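Local atomic coordinates of PR domain zinc finger protein 2 (Homo sapiens, PDB entry 2QPW), a protein that uses S-adenosyl-L-methionine to methylate histone H3 through its PR domain and may also act as a DNA-binding transcription factor. Residues K65-V70 with M76-Y81; G54-P59 with L117-A122. All blocks are in the same frame, centred on the assembly; numbering follows the deposited sequence.

Interaction 1: residues K65-V70 with M76-Y81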
loop_
_atom_site.group_PDB
_atom_site.type_symbol
_atom_site.label_atom_id
_atom_site.label_comp_id
_atom_site.label_asym_id
_atom_site.label_seq_id
_atom_site.Cartn_x
_atom_site.Cartn_y
_atom_site.Cartn_z
ATOM N N LYS A 65 16.752 4.954 2.101
ATOM C CA LYS A 65 17.762 4.048 2.663
ATOM C C LYS A 65 18.378 3.182 1.550
ATOM O O LYS A 65 17.742 2.943 0.509
ATOM C CB LYS A 65 17.151 3.111 3.717
ATOM C CG LYS A 65 16.402 3.810 4.881
ATOM C CD LYS A 65 15.926 2.777 5.879
ATOM C CE LYS A 65 15.100 3.416 6.976
ATOM N NZ LYS A 65 14.646 2.361 7.902
ATOM N N LYS A 66 19.616 2.724 1.753
ATOM C CA LYS A 66 20.206 1.748 0.802
ATOM C C LYS A 66 19.528 0.386 0.972
ATOM O O LYS A 66 19.051 0.058 2.065
ATOM C CB LYS A 66 21.713 1.569 1.011
ATOM C CG LYS A 66 22.533 2.832 0.981
ATOM C CD LYS A 66 24.009 2.486 1.191
ATOM C CE LYS A 66 24.287 2.203 2.670
ATOM N NZ LYS A 66 25.648 1.618 2.823
ATOM N N ARG A 67 19.514 -0.413 -0.101
ATOM C CA ARG A 67 18.899 -1.762 -0.029
ATOM C C ARG A 67 19.406 -2.583 1.160
ATOM O O ARG A 67 18.634 -3.347 1.781
ATOM C CB ARG A 67 19.093 -2.532 -1.346
ATOM C CG ARG A 67 18.389 -3.915 -1.399
ATOM C CD ARG A 67 16.855 -3.757 -1.544
ATOM N NE ARG A 67 16.050 -4.867 -1.002
ATOM C CZ ARG A 67 15.688 -5.007 0.281
ATOM N NH1 ARG A 67 16.084 -4.130 1.192
ATOM N NH2 ARG A 67 14.939 -6.041 0.668
ATOM N N SER A 68 20.704 -2.455 1.473
ATOM C CA SER A 68 21.315 -3.235 2.561
ATOM C C SER A 68 20.817 -2.851 3.972
ATOM O O SER A 68 21.111 -3.550 4.951
ATOM C CB SER A 68 22.852 -3.172 2.473
ATOM O OG SER A 68 23.346 -1.852 2.672
ATOM N N GLN A 69 20.085 -1.743 4.080
ATOM C CA GLN A 69 19.554 -1.257 5.373
ATOM C C GLN A 69 18.073 -1.585 5.589
ATOM O O GLN A 69 17.552 -1.424 6.698
ATOM C CB GLN A 69 19.659 0.273 5.432
ATOM C CG GLN A 69 21.053 0.866 5.332
ATOM C CD GLN A 69 21.026 2.393 5.368
ATOM O OE1 GLN A 69 20.652 3.065 4.380
ATOM N NE2 GLN A 69 21.419 2.959 6.515
ATOM N N VAL A 70 17.368 -1.980 4.533
ATOM C CA VAL A 70 15.929 -2.282 4.660
ATOM C C VAL A 70 15.743 -3.784 4.924
ATOM O O VAL A 70 16.455 -4.597 4.358
ATOM C CB VAL A 70 15.120 -1.753 3.452
ATOM C CG1 VAL A 70 13.618 -2.026 3.621
ATOM C CG2 VAL A 70 15.353 -0.240 3.314
ATOM N N MET A 76 7.736 -0.772 1.563
ATOM C CA MET A 76 8.752 -0.020 0.799
ATOM C C MET A 76 8.611 -0.151 -0.717
ATOM O O MET A 76 8.072 -1.152 -1.217
ATOM C CB MET A 76 10.178 -0.458 1.219
ATOM C CG MET A 76 10.692 -1.777 0.572
ATOM S SD MET A 76 11.668 -1.510 -0.976
ATOM C CE MET A 76 12.235 -3.145 -1.371
ATOM N N TRP A 77 9.116 0.859 -1.427
ATOM C CA TRP A 77 9.268 0.835 -2.895
ATOM C C TRP A 77 10.702 1.262 -3.248
ATOM O O TRP A 77 11.350 1.991 -2.480
ATOM C CB TRP A 77 8.263 1.781 -3.587
ATOM C CG TRP A 77 6.829 1.244 -3.498
ATOM C CD1 TRP A 77 5.890 1.546 -2.534
ATOM C CD2 TRP A 77 6.196 0.329 -4.403
ATOM N NE1 TRP A 77 4.722 0.843 -2.773
ATOM C CE2 TRP A 77 4.876 0.096 -3.911
ATOM C CE3 TRP A 77 6.616 -0.346 -5.566
ATOM C CZ2 TRP A 77 3.969 -0.774 -4.560
ATOM C CZ3 TRP A 77 5.713 -1.224 -6.221
ATOM C CH2 TRP A 77 4.402 -1.447 -5.677
ATOM N N GLU A 78 11.167 0.871 -4.433
ATOM C CA GLU A 78 12.514 1.315 -4.895
ATOM C C GLU A 78 12.405 2.382 -5.970
ATOM O O GLU A 78 11.614 2.232 -6.918
ATOM C CB GLU A 78 13.325 0.082 -5.358
ATOM C CG GLU A 78 13.549 -0.895 -4.176
ATOM C CD GLU A 78 14.283 -2.161 -4.566
ATOM O OE1 GLU A 78 15.510 -2.064 -4.801
ATOM O OE2 GLU A 78 13.643 -3.252 -4.576
ATOM N N VAL A 79 13.166 3.474 -5.819
ATOM C CA VAL A 79 13.084 4.607 -6.739
ATOM C C VAL A 79 14.510 5.085 -6.979
ATOM O O VAL A 79 15.284 5.168 -6.036
ATOM C CB VAL A 79 12.272 5.798 -6.128
ATOM C CG1 VAL A 79 12.315 7.010 -7.056
ATOM C CG2 VAL A 79 10.789 5.348 -5.864
ATOM N N TYR A 80 14.832 5.379 -8.229
ATOM C CA TYR A 80 16.193 5.805 -8.627
ATOM C C TYR A 80 16.329 7.309 -8.502
ATOM O O TYR A 80 15.462 8.058 -9.000
ATOM C CB TYR A 80 16.442 5.423 -10.100
ATOM C CG TYR A 80 17.779 5.904 -10.652
ATOM C CD1 TYR A 80 18.953 5.230 -10.326
ATOM C CD2 TYR A 80 17.861 7.045 -11.458
ATOM C CE1 TYR A 80 20.202 5.660 -10.798
ATOM C CE2 TYR A 80 19.134 7.489 -11.966
ATOM C CZ TYR A 80 20.279 6.784 -11.625
ATOM O OH TYR A 80 21.526 7.191 -12.100
ATOM N N TYR A 81 17.447 7.746 -7.902
ATOM C CA TYR A 81 17.791 9.187 -7.828
ATOM C C TYR A 81 19.137 9.461 -8.515
ATOM O O TYR A 81 20.155 8.946 -8.080
ATOM C CB TYR A 81 17.836 9.655 -6.358
ATOM C CG TYR A 81 16.451 9.567 -5.737
ATOM C CD1 TYR A 81 15.582 10.651 -5.761
ATOM C CD2 TYR A 81 16.000 8.355 -5.186
ATOM C CE1 TYR A 81 14.271 10.541 -5.234
ATOM C CE2 TYR A 81 14.711 8.226 -4.680
ATOM C CZ TYR A 81 13.846 9.325 -4.688
ATOM O OH TYR A 81 12.534 9.182 -4.159
#
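Arg67 meets Glu78 and Met76 with the outer part of its side chain, from CD onward, and following it outward illustrates how one long residue can serve apolar and polar partners in turn. At CB the chain is still clear of the segment 76-81. CG stands anti to the backbone N (chi1 -176°), and a bend at the next bond (chi2 73°) swings the remainder toward the strand. CD is the first atom to touch, lying 3.9 Å from OE1 of Glu78. The two side chains cross at a slant, and their guanidinium and carboxylate planes are turned 65° apart. The opposite charges are near without touching, Arg67 NE being 4.6 Å from Glu78 OE2, so any attraction is probably long-range. Further out, Met76 places its CE methyl over one face of the guanidinium, displaced toward the rim, with NE of Arg67 to CE of Met76 at 4.2 Å. At the tip, NH1 of Arg67 turns back to its own segment and donates to Val70 O (3.2 Å), arriving from above the carbonyl plane rather than along a lone pair. That bond ties the side chain to the residue just after a type I turn at 66-69, in which Gln69 N bonds to Lys66 O (2.9 Å) and Gln69 OE1 accepts from Lys66 N (2.8 Å). The buried Val70 adds an apolar touch, its CG1 lying 4.2 Å from Met76 CG. Arg67 and Val70 also rest on Cys88 of strand 85-90. The contact thus joins the turn after edge strand 63-65 to edge strand 76-81 across the middle strand of a small antiparallel sheet of the PR domain, a variant of the SET fold.

Interaction 2: residues G54-P59 with L117-A122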
loop_
_atom_site.group_PDB
_atom_site.type_symbol
_atom_site.label_atom_id
_atom_site.label_comp_id
_atom_site.label_asym_id
_atom_site.label_seq_id
_atom_site.Cartn_x
_atom_site.Cartn_y
_atom_site.Cartn_z
ATOM N N GLY A 54 -8.817 4.367 -13.022
ATOM C CA GLY A 54 -7.905 5.488 -13.272
ATOM C C GLY A 54 -7.683 6.543 -12.181
ATOM O O GLY A 54 -6.854 7.449 -12.361
ATOM N N LYS A 55 -8.361 6.435 -11.044
ATOM C CA LYS A 55 -8.160 7.361 -9.924
ATOM C C LYS A 55 -6.751 7.178 -9.302
ATOM O O LYS A 55 -6.369 6.046 -8.999
ATOM C CB LYS A 55 -9.256 7.162 -8.864
ATOM C CG LYS A 55 -9.108 7.979 -7.557
ATOM C CD LYS A 55 -9.253 9.527 -7.781
ATOM C CE LYS A 55 -9.089 10.276 -6.442
ATOM N NZ LYS A 55 -9.190 11.772 -6.596
ATOM N N LYS A 56 -6.025 8.290 -9.111
ATOM C CA LYS A 56 -4.644 8.309 -8.562
ATOM C C LYS A 56 -4.589 8.719 -7.086
ATOM O O LYS A 56 -5.213 9.705 -6.679
ATOM C CB LYS A 56 -3.816 9.320 -9.361
ATOM C CG LYS A 56 -2.351 9.380 -9.031
ATOM C CD LYS A 56 -1.636 10.230 -10.083
ATOM C CE LYS A 56 -2.163 11.658 -10.190
ATOM N NZ LYS A 56 -1.657 12.539 -9.111
ATOM N N PHE A 57 -3.826 7.985 -6.294
ATOM C CA PHE A 57 -3.598 8.330 -4.882
ATOM C C PHE A 57 -2.099 8.447 -4.637
ATOM O O PHE A 57 -1.322 7.738 -5.277
ATOM C CB PHE A 57 -4.122 7.224 -3.998
ATOM C CG PHE A 57 -5.617 6.988 -4.136
ATOM C CD1 PHE A 57 -6.096 5.833 -4.759
ATOM C CD2 PHE A 57 -6.519 7.899 -3.608
ATOM C CE1 PHE A 57 -7.488 5.587 -4.861
ATOM C CE2 PHE A 57 -7.893 7.693 -3.725
ATOM C CZ PHE A 57 -8.380 6.531 -4.348
ATOM N N GLY A 58 -1.706 9.300 -3.693
ATOM C CA GLY A 58 -0.288 9.442 -3.351
ATOM C C GLY A 58 0.175 10.909 -3.248
ATOM O O GLY A 58 -0.650 11.829 -3.262
ATOM N N PRO A 59 1.494 11.137 -3.153
ATOM C CA PRO A 59 2.529 10.108 -3.298
ATOM C C PRO A 59 2.721 9.233 -2.061
ATOM O O PRO A 59 2.515 9.695 -0.924
ATOM C CB PRO A 59 3.807 10.934 -3.491
ATOM C CG PRO A 59 3.517 12.240 -2.758
ATOM C CD PRO A 59 2.056 12.485 -2.938
ATOM N N LEU A 117 2.721 3.570 -10.223
ATOM C CA LEU A 117 3.300 4.346 -11.316
ATOM C C LEU A 117 4.164 5.483 -10.743
ATOM O O LEU A 117 3.855 6.053 -9.683
ATOM C CB LEU A 117 2.228 4.850 -12.254
ATOM C CG LEU A 117 1.398 6.050 -11.854
ATOM C CD1 LEU A 117 0.863 6.812 -13.088
ATOM C CD2 LEU A 117 0.238 5.586 -10.962
ATOM N N GLU A 118 5.286 5.759 -11.394
ATOM C CA GLU A 118 6.223 6.762 -10.869
ATOM C C GLU A 118 5.981 8.100 -11.556
ATOM O O GLU A 118 5.936 8.145 -12.787
ATOM C CB GLU A 118 7.675 6.313 -11.088
ATOM C CG GLU A 118 8.690 7.170 -10.385
ATOM C CD GLU A 118 10.117 6.776 -10.679
ATOM O OE1 GLU A 118 10.448 5.565 -10.535
ATOM O OE2 GLU A 118 10.919 7.688 -11.020
ATOM N N ILE A 119 5.823 9.168 -10.764
ATOM C CA ILE A 119 5.703 10.551 -11.278
ATOM C C ILE A 119 6.554 11.473 -10.395
ATOM O O ILE A 119 6.427 11.448 -9.148
ATOM C CB ILE A 119 4.240 11.098 -11.193
ATOM C CG1 ILE A 119 3.225 10.115 -11.808
ATOM C CG2 ILE A 119 4.149 12.474 -11.881
ATOM C CD1 ILE A 119 1.785 10.447 -11.473
ATOM N N ASN A 120 7.399 12.302 -11.023
ATOM C CA ASN A 120 8.356 13.143 -10.282
ATOM C C ASN A 120 9.142 12.416 -9.170
ATOM O O ASN A 120 9.305 12.921 -8.035
ATOM C CB ASN A 120 7.661 14.392 -9.730
ATOM C CG ASN A 120 6.950 15.186 -10.815
ATOM O OD1 ASN A 120 7.420 15.251 -11.959
ATOM N ND2 ASN A 120 5.788 15.744 -10.478
ATOM N N ARG A 121 9.661 11.233 -9.515
ATOM C CA ARG A 121 10.481 10.434 -8.608
ATOM C C ARG A 121 9.776 10.054 -7.309
ATOM O O ARG A 121 10.413 9.971 -6.240
ATOM C CB ARG A 121 11.866 11.063 -8.347
ATOM C CG ARG A 121 12.546 11.506 -9.639
ATOM C CD ARG A 121 14.070 11.627 -9.529
ATOM N NE ARG A 121 14.609 12.168 -10.776
ATOM C CZ ARG A 121 14.887 11.451 -11.873
ATOM N NH1 ARG A 121 15.376 12.071 -12.945
ATOM N NH2 ARG A 121 14.726 10.129 -11.908
ATOM N N ALA A 122 8.468 9.826 -7.409
ATOM C CA ALA A 122 7.686 9.227 -6.306
ATOM C C ALA A 122 6.684 8.200 -6.825
ATOM O O ALA A 122 6.156 8.341 -7.931
ATOM C CB ALA A 122 6.944 10.321 -5.501
#
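Ile119 and Ala122 are the residues through which the segment 117-122 touches the segment 54-59, each against a single partner. The walk begins at Leu117, bonded through its backbone to Tyr124 of the next strand. Two residues on, Ile119 extends its CD1 methyl (chi2 167°) to CD of Lys56, 3.7 Å away. The lysine runs straight as far as CD, and its extended aliphatic part crosses the isoleucine there at a slant; beyond it, bends at chi3 (59°) and chi4 turn the chain. Asn120 and Arg121 follow, both with left-handed backbone angles, and form a tight turn tied by Ile119 N to Ala122 O (3.0 Å) and Ala122 N to Ile119 O (3.1 Å). Coming out of it, Ala122 sets its CB 3.8 Å from CB of Pro59, methyl against ring. Pro59 itself follows a cis peptide bond after Gly58. Tyr124 of strand 122-127 is touched by the side chains of Lys56, Ile119 and Pro59. A tight two-residue β-hairpin, 104-119 to 122-127, is thereby flanked by the short strand 56-57 in the mixed sheet of the SET-type fold.

In the fold
Along the chain, 54-59 comes first, then 65-70 and 76-81, and finally 117-122, so interaction 1 falls wholly within the stretch of sequence that interaction 2 spans. Their centres lie about 18 Å apart and belong to different sheets: interaction 1 to the antiparallel sheet of 63-65, 85-90 and 76-81, interaction 2 to the mixed sheet holding 56-57, 122-127 and 104-119. Interaction 1 reaches across strand 85-90; interaction 2 spans 122-127 only through Lys56 and Ile119. The two contacts touch where Tyr81 OH probably hydrogen-bonds to Arg121 O (3.1 Å) in the hairpin turn, with Val79 packing beside it. Close and distant pairings in sequence thus combine into one compact PR domain.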